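Local coordinates for protein beta-ketoacyl synthase (Burkholderia phymatum, PDB 4EWG) that probably catalyses condensation of acyl groups with malonyl-ACP to form 3-oxoacyl-ACP in fatty acid synthesis, at residues A174-A178 with M190-G194; V262-N267 with L287-A292; C266-G270 with T280-A284. All coordinates share one frame. Numbering follows the deposited sequence.

Contact 1 (A174-A178 with M190-G194)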
loop_
_atom_site.group_PDB
_atom_site.type_symbol
_atom_site.label_atom_id
_atom_site.label_comp_id
_atom_site.label_asym_id
_atom_site.label_seq_id
_atom_site.Cartn_x
_atom_site.Cartn_y
_atom_site.Cartn_z
ATOM N N ALA A 174 6.016 -5.195 -4.534
ATOM C CA ALA A 174 5.831 -6.297 -3.604
ATOM C C ALA A 174 7.113 -7.099 -3.573
ATOM O O ALA A 174 7.654 -7.349 -2.509
ATOM C CB ALA A 174 4.614 -7.154 -3.961
ATOM N N ILE A 175 7.628 -7.448 -4.740
ATOM C CA ILE A 175 8.822 -8.277 -4.823
ATOM C C ILE A 175 9.987 -7.525 -4.200
ATOM O O ILE A 175 10.687 -8.071 -3.328
ATOM C CB ILE A 175 9.121 -8.764 -6.300
ATOM C CG1 ILE A 175 8.004 -9.708 -6.750
ATOM C CG2 ILE A 175 10.507 -9.456 -6.446
ATOM C CD1 ILE A 175 7.927 -9.988 -8.233
ATOM N N GLY A 176 10.141 -6.257 -4.574
ATOM C CA GLY A 176 11.262 -5.458 -4.097
ATOM C C GLY A 176 11.253 -5.224 -2.606
ATOM O O GLY A 176 12.260 -5.387 -1.922
ATOM N N TYR A 177 10.123 -4.787 -2.088
ATOM C CA TYR A 177 10.044 -4.486 -0.682
ATOM C C TYR A 177 10.051 -5.780 0.170
ATOM O O TYR A 177 10.635 -5.805 1.233
ATOM C CB TYR A 177 8.796 -3.610 -0.364
ATOM C CG TYR A 177 8.806 -2.177 -0.947
ATOM C CD1 TYR A 177 9.994 -1.477 -1.138
ATOM C CD2 TYR A 177 7.620 -1.533 -1.262
ATOM C CE1 TYR A 177 9.995 -0.185 -1.627
ATOM C CE2 TYR A 177 7.601 -0.252 -1.760
ATOM C CZ TYR A 177 8.784 0.435 -1.935
ATOM O OH TYR A 177 8.766 1.726 -2.453
ATOM N N ALA A 178 9.461 -6.855 -0.332
ATOM C CA ALA A 178 9.574 -8.178 0.361
ATOM C C ALA A 178 11.052 -8.591 0.415
ATOM O O ALA A 178 11.571 -9.035 1.445
ATOM C CB ALA A 178 8.716 -9.249 -0.322
ATOM N N MET A 190 8.622 -14.533 2.601
ATOM C CA MET A 190 7.575 -13.599 2.173
ATOM C C MET A 190 6.889 -14.168 0.949
ATOM O O MET A 190 7.558 -14.691 0.029
ATOM C CB MET A 190 8.145 -12.214 1.798
ATOM C CG MET A 190 8.705 -11.377 2.946
ATOM S SD MET A 190 7.472 -10.835 4.152
ATOM C CE MET A 190 6.740 -9.370 3.372
ATOM N N LEU A 191 5.561 -14.097 0.942
ATOM C CA LEU A 191 4.797 -14.175 -0.301
ATOM C C LEU A 191 4.774 -12.758 -0.891
ATOM O O LEU A 191 4.441 -11.803 -0.198
ATOM C CB LEU A 191 3.377 -14.643 -0.039
ATOM C CG LEU A 191 3.289 -16.060 0.586
ATOM C CD1 LEU A 191 1.844 -16.379 0.828
ATOM C CD2 LEU A 191 3.981 -17.134 -0.280
ATOM N N ALA A 192 5.169 -12.621 -2.147
ATOM C CA ALA A 192 5.141 -11.325 -2.801
ATOM C C ALA A 192 4.497 -11.467 -4.163
ATOM O O ALA A 192 4.852 -12.341 -4.936
ATOM C CB ALA A 192 6.543 -10.746 -2.925
ATOM N N GLY A 193 3.550 -10.590 -4.459
ATOM C CA GLY A 193 2.899 -10.628 -5.735
ATOM C C GLY A 193 2.004 -9.456 -6.007
ATOM O O GLY A 193 2.020 -8.435 -5.283
ATOM N N GLY A 194 1.250 -9.596 -7.088
ATOM C CA GLY A 194 0.278 -8.601 -7.491
ATOM C C GLY A 194 -0.848 -9.264 -8.216
ATOM O O GLY A 194 -0.691 -10.374 -8.737
#
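Small apolar side chains make most of this helix-to-strand contact. Ala178 CB lies 3.7 Å from Met190 CB and 3.7 Å from Ala192 CB. Ala174 CB and Ile175 CG1 are each 4.2 Å from Ala192 CB. The Ala192 methyl therefore meets three residues on one turn of helix 174-178.

Backbone atoms add a second kind of packing. Ala174 CB sits 3.2 Å from Gly193 O, and Ala174 O is 3.6 Å from Ala192 CB. That carbonyl already accepts the helical hydrogen bond from Ala178 N at 2.9 Å. No hydrogen bond crosses the contact.

The short side chains let the helix and strand axes approach to 7.0 Å, with their directions 156° apart. This is helix-on-sheet packing in the N-terminal half of a thiolase fold. Helix 170-183 belongs to the buried central layer of that fold. Strand 190-194 is held in its sheet by backbone hydrogen bonds, Ala192 with Leu242 and Gly193 with Ala108 among them.

Tyr177 leads away from strand 190-194. It packs on Cys266 of strand 259-268, and its OH is hydrogen-bonded to Ile161 O of the second subunit.

Contact 2 (V262-N267 with L287-A292); sequences VGFGCN and LALEDA
Build 262-267 as an extended strand and 287-291 as a helix whose axis passes 5.7 Å away at a crossing angle of 147°. Set Gly265 CA 4.0 Å from Ala288 CA and Gly263 CA 4.5 Å from Ala292 CA. A CB on either glycine would clash with the helix backbone. Val262 and Gly263 form a classic beta bulge opposite Ile407.

Phe264 CA-to-CB points away from the helix; set its chi1 t and chi2 near 58°. Give Leu287 chi1 m and chi2 t, so that its CB is 3.8 Å from Gly265 CA and its CD1 4.1 Å from Asn267 CB. Val262, chi1 m, puts CG2 4.1 Å from Ala292 CB. Val262 O takes a CA-H...O contact from Ala292 CA at 3.2 Å.

Asp291 needs chi1 t and chi2 near 35°. Phe264 N then donates to its OD2 at 2.9 Å. This is close helix-on-sheet packing in the C-terminal half of the thiolase fold. Asp291 OD1 forms a salt bridge with Lys186 of the second subunit, so one carboxylate joins a strand amide to the dimer partner.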
loop_
_atom_site.group_PDB
_atom_site.type_symbol
_atom_site.label_atom_id
_atom_site.label_comp_id
_atom_site.label_asym_id
_atom_site.label_seq_id
_atom_site.Cartn_x
_atom_site.Cartn_y
_atom_site.Cartn_z
ATOM N N VAL A 262 19.023 -9.943 -6.655
ATOM C CA VAL A 262 20.284 -9.273 -6.312
ATOM C C VAL A 262 20.207 -7.756 -6.307
ATOM O O VAL A 262 21.051 -7.106 -5.700
ATOM C CB VAL A 262 21.469 -9.757 -7.195
ATOM C CG1 VAL A 262 21.874 -11.201 -6.808
ATOM C CG2 VAL A 262 21.147 -9.671 -8.683
ATOM N N GLY A 263 19.185 -7.171 -6.932
ATOM C CA GLY A 263 18.992 -5.731 -6.863
ATOM C C GLY A 263 17.579 -5.261 -7.041
ATOM O O GLY A 263 16.766 -5.874 -7.758
ATOM N N PHE A 264 17.266 -4.161 -6.380
ATOM C CA PHE A 264 15.982 -3.526 -6.535
ATOM C C PHE A 264 16.162 -2.034 -6.510
ATOM O O PHE A 264 16.764 -1.511 -5.593
ATOM C CB PHE A 264 15.049 -3.968 -5.409
ATOM C CG PHE A 264 13.746 -3.240 -5.374
ATOM C CD1 PHE A 264 12.902 -3.248 -6.467
ATOM C CD2 PHE A 264 13.333 -2.578 -4.213
ATOM C CE1 PHE A 264 11.685 -2.589 -6.427
ATOM C CE2 PHE A 264 12.105 -1.945 -4.164
ATOM C CZ PHE A 264 11.287 -1.934 -5.278
ATOM N N GLY A 265 15.653 -1.357 -7.524
ATOM C CA GLY A 265 15.698 0.110 -7.586
ATOM C C GLY A 265 14.265 0.629 -7.691
ATOM O O GLY A 265 13.442 0.056 -8.410
ATOM N N CYS A 266 13.967 1.670 -6.925
ATOM C CA CYS A 266 12.679 2.252 -6.916
ATOM C C CYS A 266 12.753 3.732 -6.695
ATOM O O CYS A 266 13.353 4.198 -5.712
ATOM C CB CYS A 266 11.828 1.603 -5.831
ATOM S SG CYS A 266 10.140 2.225 -5.815
ATOM N N ASN A 267 12.147 4.475 -7.611
ATOM C CA ASN A 267 12.076 5.923 -7.531
ATOM C C ASN A 267 10.813 6.455 -8.209
ATOM O O ASN A 267 9.951 5.682 -8.585
ATOM C CB ASN A 267 13.353 6.579 -8.110
ATOM C CG ASN A 267 13.445 6.489 -9.617
ATOM O OD1 ASN A 267 12.681 5.772 -10.262
ATOM N ND2 ASN A 267 14.381 7.229 -10.190
ATOM N N LEU A 287 19.853 2.548 -9.962
ATOM C CA LEU A 287 19.663 2.204 -8.543
ATOM C C LEU A 287 19.694 0.689 -8.332
ATOM O O LEU A 287 20.314 0.199 -7.363
ATOM C CB LEU A 287 18.359 2.819 -7.994
ATOM C CG LEU A 287 18.431 4.320 -7.651
ATOM C CD1 LEU A 287 17.058 4.897 -7.350
ATOM C CD2 LEU A 287 19.351 4.566 -6.462
ATOM N N ALA A 288 19.073 -0.068 -9.243
ATOM C CA ALA A 288 19.065 -1.533 -9.108
ATOM C C ALA A 288 20.484 -2.078 -9.322
ATOM O O ALA A 288 20.960 -2.934 -8.562
ATOM C CB ALA A 288 18.112 -2.161 -10.110
ATOM N N LEU A 289 21.136 -1.582 -10.376
ATOM C CA LEU A 289 22.516 -1.982 -10.689
ATOM C C LEU A 289 23.449 -1.659 -9.517
ATOM O O LEU A 289 24.253 -2.489 -9.123
ATOM C CB LEU A 289 23.011 -1.335 -11.990
ATOM C CG LEU A 289 22.423 -1.849 -13.327
ATOM C CD1 LEU A 289 22.834 -0.908 -14.484
ATOM C CD2 LEU A 289 22.802 -3.291 -13.681
ATOM N N GLU A 290 23.295 -0.479 -8.938
ATOM C CA GLU A 290 24.081 -0.095 -7.762
ATOM C C GLU A 290 23.782 -1.005 -6.556
ATOM O O GLU A 290 24.681 -1.404 -5.848
ATOM C CB GLU A 290 23.852 1.387 -7.405
ATOM C CG GLU A 290 24.438 2.382 -8.412
ATOM C CD GLU A 290 24.059 3.830 -8.129
ATOM O OE1 GLU A 290 23.240 4.080 -7.221
ATOM O OE2 GLU A 290 24.600 4.740 -8.808
ATOM N N ASP A 291 22.512 -1.357 -6.355
ATOM C CA ASP A 291 22.113 -2.239 -5.272
ATOM C C ASP A 291 22.737 -3.617 -5.486
ATOM O O ASP A 291 23.152 -4.267 -4.517
ATOM C CB ASP A 291 20.583 -2.326 -5.215
ATOM C CG ASP A 291 20.070 -3.109 -4.018
ATOM O OD1 ASP A 291 20.680 -3.038 -2.942
ATOM O OD2 ASP A 291 19.073 -3.801 -4.151
ATOM N N ALA A 292 22.824 -4.056 -6.741
ATOM C CA ALA A 292 23.428 -5.375 -7.060
ATOM C C ALA A 292 24.968 -5.314 -7.167
ATOM O O ALA A 292 25.618 -6.355 -7.388
ATOM C CB ALA A 292 22.836 -5.917 -8.344
#

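Contact 3 (C266-G270 with T280-A284)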
loop_
_atom_site.group_PDB
_atom_site.type_symbol
_atom_site.label_atom_id
_atom_site.label_comp_id
_atom_site.label_asym_id
_atom_site.label_seq_id
_atom_site.Cartn_x
_atom_site.Cartn_y
_atom_site.Cartn_z
ATOM N N CYS A 266 13.967 1.670 -6.925
ATOM C CA CYS A 266 12.679 2.252 -6.916
ATOM C C CYS A 266 12.753 3.732 -6.695
ATOM O O CYS A 266 13.353 4.198 -5.712
ATOM C CB CYS A 266 11.828 1.603 -5.831
ATOM S SG CYS A 266 10.140 2.225 -5.815
ATOM N N ASN A 267 12.147 4.475 -7.611
ATOM C CA ASN A 267 12.076 5.923 -7.531
ATOM C C ASN A 267 10.813 6.455 -8.209
ATOM O O ASN A 267 9.951 5.682 -8.585
ATOM C CB ASN A 267 13.353 6.579 -8.110
ATOM C CG ASN A 267 13.445 6.489 -9.617
ATOM O OD1 ASN A 267 12.681 5.772 -10.262
ATOM N ND2 ASN A 267 14.381 7.229 -10.190
ATOM N N SER A 268 10.694 7.774 -8.301
ATOM C CA SER A 268 9.655 8.388 -9.134
ATOM C C SER A 268 10.147 9.582 -9.944
ATOM O O SER A 268 11.157 10.225 -9.620
ATOM C CB SER A 268 8.422 8.765 -8.331
ATOM O OG SER A 268 8.796 9.142 -7.053
ATOM N N ASP A 269 9.408 9.857 -11.015
ATOM C CA ASP A 269 9.728 10.953 -11.924
ATOM C C ASP A 269 9.534 12.329 -11.290
ATOM O O ASP A 269 10.182 13.275 -11.692
ATOM C CB ASP A 269 8.855 10.892 -13.179
ATOM C CG ASP A 269 9.075 9.624 -14.026
ATOM O OD1 ASP A 269 10.147 8.975 -13.889
ATOM O OD2 ASP A 269 8.163 9.310 -14.856
ATOM N N GLY A 270 8.623 12.433 -10.327
ATOM C CA GLY A 270 8.254 13.686 -9.722
ATOM C C GLY A 270 7.908 14.808 -10.703
ATOM O O GLY A 270 8.239 15.977 -10.452
ATOM N N THR A 280 14.593 9.704 -15.083
ATOM C CA THR A 280 14.314 9.075 -13.801
ATOM C C THR A 280 13.955 7.604 -13.944
ATOM O O THR A 280 14.205 6.829 -13.019
ATOM C CB THR A 280 13.233 9.838 -13.009
ATOM O OG1 THR A 280 12.290 10.397 -13.930
ATOM C CG2 THR A 280 13.869 10.990 -12.206
ATOM N N MET A 281 13.396 7.219 -15.101
ATOM C CA MET A 281 13.202 5.797 -15.424
ATOM C C MET A 281 14.574 5.102 -15.510
ATOM O O MET A 281 14.775 4.044 -14.926
ATOM C CB MET A 281 12.427 5.624 -16.739
ATOM C CG MET A 281 10.972 6.102 -16.670
ATOM S SD MET A 281 10.249 6.460 -18.291
ATOM C CE MET A 281 9.727 4.828 -18.832
ATOM N N ALA A 282 15.524 5.734 -16.208
ATOM C CA ALA A 282 16.911 5.226 -16.280
ATOM C C ALA A 282 17.495 5.115 -14.882
ATOM O O ALA A 282 18.101 4.115 -14.528
ATOM C CB ALA A 282 17.797 6.119 -17.175
ATOM N N ARG A 283 17.298 6.161 -14.083
ATOM C CA ARG A 283 17.883 6.225 -12.719
ATOM C C ARG A 283 17.405 5.059 -11.856
ATOM O O ARG A 283 18.175 4.501 -11.058
ATOM C CB ARG A 283 17.560 7.585 -12.082
ATOM C CG ARG A 283 18.139 7.842 -10.694
ATOM C CD ARG A 283 19.659 7.885 -10.677
ATOM N NE ARG A 283 20.177 7.842 -9.305
ATOM C CZ ARG A 283 21.299 7.218 -8.914
ATOM N NH1 ARG A 283 22.053 6.516 -9.772
ATOM N NH2 ARG A 283 21.653 7.260 -7.632
ATOM N N ALA A 284 16.151 4.649 -12.035
ATOM C CA ALA A 284 15.639 3.477 -11.346
ATOM C C ALA A 284 16.457 2.198 -11.699
ATOM O O ALA A 284 16.803 1.400 -10.810
ATOM C CB ALA A 284 14.163 3.290 -11.659
HETATM O O HOH W 1 11.707 13.512 -13.958
#
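Two direct hydrogen bonds join the end of strand 259-268 and the loop residue after it to the start of helix 278-291, and both involve Thr280. Asn267 ND2 donates to Thr280 O at 2.9 Å. That carbonyl also takes the helical hydrogen bond from Ala284 N, at 3.1 Å. Thr280 OG1 donates to Asp269 OD1 at 2.6 Å and is also hydrogen-bonded to Thr277 O.

The p rotamer of Asn267 turns its amide to the helix. Its OD1 lies 3.3 Å from Thr280 O, but both are acceptors and no bond forms. Asn267 OD1 is satisfied by Asn403 ND2 instead, and packs 3.2 Å from Ala284 CB.

The Asp269 carboxylate is well supplied with donors. Asn403 ND2 is a second partner of OD1, and OD2 is bonded to Thr277 N just before the helix. A water completes the link. It donates to Asp269 O at 2.7 Å and to Thr280 OG1 at 3.2 Å.

Thr280 CG2 lies 3.8 Å from Ser268 O, a plain van der Waals contact. Ser268 points away from the helix, and its OG is hydrogen-bonded to Gly159 O of the second subunit.

The strand and helix run nearly antiparallel, at 169°, as neighbouring layers of the thiolase fold. Cys266 faces helix 170-183 on the other side of the sheet, Asn403 joins from strand 402-409, and Met281 packs against helix 310-324.

Overall arrangement
From the N terminus, contact 1 comes first. It closes the short connection between helix 170-183 and strand 189-196, and is complete before the others begin. Contacts 2 and 3 both join strand 259-268 to helix 278-291. They share Cys266 and Asn267, and the loop of contact 3 nests inside that of contact 2. The strand and helix are thus held at two levels about 11 Å apart, centre to centre. On the helix side, Arg283 and Glu290 link them by a salt bridge. Contact 1 meets this pair through helix 170-183, where Gly176 and Tyr177 pack on Phe264 and Tyr177 also on Cys266. All three contacts include residues that reach the second subunit.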